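Local coordinates for protein xylose isomerase-like TIM barrel (Anabaena variabilis ATCC 29413, PDB 2QW5) that probably acts as a sugar or sugar phosphate isomerase or epimerase, binding a zinc ion and d-xylose in a TIM-barrel pocket, at residues Arg297-Phe300 and Asp304-Pro307. Residues are numbered along the deposited sequence; the frame is centred on the assembly and turned at random.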
# COMPACT_ATOMS: atom_id res chain seq x y z
N ARG A 297 19.29 2.44 9.92
CA ARG A 297 20.51 3.06 10.42
C ARG A 297 20.43 4.59 10.44
O ARG A 297 19.76 5.22 9.60
CB ARG A 297 21.74 2.65 9.59
CG ARG A 297 21.69 2.90 8.04
CD ARG A 297 23.02 2.56 7.38
NE ARG A 297 22.87 2.22 5.96
CZ ARG A 297 22.84 3.07 4.93
NH1 ARG A 297 22.93 4.37 5.11
NH2 ARG A 297 22.69 2.58 3.70
N ARG A 298 21.21 5.17 11.34
CA ARG A 298 21.26 6.62 11.41
C ARG A 298 21.96 7.23 10.17
O ARG A 298 22.84 6.60 9.54
CB ARG A 298 22.00 7.08 12.67
CG ARG A 298 21.31 6.74 13.94
CD ARG A 298 22.05 7.39 15.11
NE ARG A 298 21.43 7.02 16.37
CZ ARG A 298 20.37 7.61 16.93
NH1 ARG A 298 19.74 8.65 16.38
NH2 ARG A 298 19.91 7.13 18.09
N LYS A 299 21.54 8.46 9.87
CA LYS A 299 22.06 9.23 8.76
C LYS A 299 23.50 9.65 9.05
O LYS A 299 23.85 9.96 10.19
CB LYS A 299 21.20 10.49 8.53
CG LYS A 299 21.60 11.36 7.31
CD LYS A 299 20.66 12.54 7.14
CE LYS A 299 20.89 13.26 5.82
NZ LYS A 299 20.05 14.50 5.71
N PHE A 300 24.34 9.64 8.01
CA PHE A 300 25.69 10.22 8.08
C PHE A 300 25.41 11.68 7.74
O PHE A 300 25.28 12.06 6.56
CB PHE A 300 26.67 9.59 7.10
CG PHE A 300 26.61 8.09 7.06
CD1 PHE A 300 26.74 7.36 8.23
CD2 PHE A 300 26.48 7.41 5.85
CE1 PHE A 300 26.74 5.97 8.22
CE2 PHE A 300 26.48 6.02 5.82
CZ PHE A 300 26.58 5.29 7.02
N ASP A 304 26.74 21.33 7.04
CA ASP A 304 26.05 22.55 6.55
C ASP A 304 24.57 22.33 6.26
O ASP A 304 23.77 23.23 6.57
CB ASP A 304 26.80 23.30 5.42
CG ASP A 304 28.11 23.92 5.93
OD1 ASP A 304 28.04 24.75 6.87
OD2 ASP A 304 29.20 23.60 5.40
N GLU A 305 24.18 21.17 5.73
CA GLU A 305 22.76 20.88 5.53
C GLU A 305 22.13 20.48 6.85
O GLU A 305 21.18 21.14 7.31
CB GLU A 305 22.53 19.79 4.50
CG GLU A 305 21.03 19.45 4.31
CD GLU A 305 20.79 18.34 3.33
OE1 GLU A 305 21.74 17.95 2.62
OE2 GLU A 305 19.63 17.86 3.29
N ASP A 306 22.65 19.39 7.42
CA ASP A 306 22.11 18.83 8.64
C ASP A 306 22.81 19.42 9.85
O ASP A 306 23.99 19.78 9.75
CB ASP A 306 22.31 17.32 8.67
CG ASP A 306 21.64 16.61 7.51
OD1 ASP A 306 20.43 16.84 7.26
OD2 ASP A 306 22.32 15.78 6.89
N PRO A 307 22.10 19.55 10.98
CA PRO A 307 22.79 19.98 12.19
C PRO A 307 23.80 18.91 12.68
O PRO A 307 23.49 17.71 12.62
CB PRO A 307 21.66 20.13 13.22
CG PRO A 307 20.56 19.28 12.73
CD PRO A 307 20.65 19.37 11.23
O HOH W 1 19.54 15.19 3.03
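Lys299 and Asp306 form a salt bridge across the loop between helix 287-290 and helix 314-332, beyond the last strand of this TIM barrel. The lysine is the longer arm. From CB its chain is fully extended, with CG set anti to the backbone N (chi1 -176°), and this carries the ammonium group straight out to the acid, which reaches back from the opposite direction. CB and CG lie short of the carboxylate; Lys299 CD is the first carbon to near it, 3.6 Å from Asp306 OD2, and Lys299 CE passes closer still, 3.1 Å from that same oxygen. At the tip, NZ sits in the fork of the carboxylate. Lys299 NZ gives a hydrogen bond of 2.8 Å to Asp306 OD1, arriving on the syn side and 15° out of the carboxylate plane. A weak one of 2.9 Å runs from Lys299 NZ to Asp306 OD2. The short aspartate keeps its carboxylate close to its own loop, where OD2 also accepts the backbone N-H of Ile302, and the long lysine spans the rest of the gap. With an alanine here, the Lys299 ammonium is likely to lose its carboxylate mate, and the Ile302 N-H this acceptor. Lys299 also belongs to a subunit interface: its backbone N is hydrogen-bonded to Asp149 of the second subunit, and Ser148 of that subunit packs on its side chain. Glu305, long and exposed, adds a second negative charge nearby, with OE2 4.2 Å from Lys299 NZ, too far for a salt bridge. A water spans that distance, accepting from Lys299 NZ and donating to Glu305 OE2 at 2.7 Å.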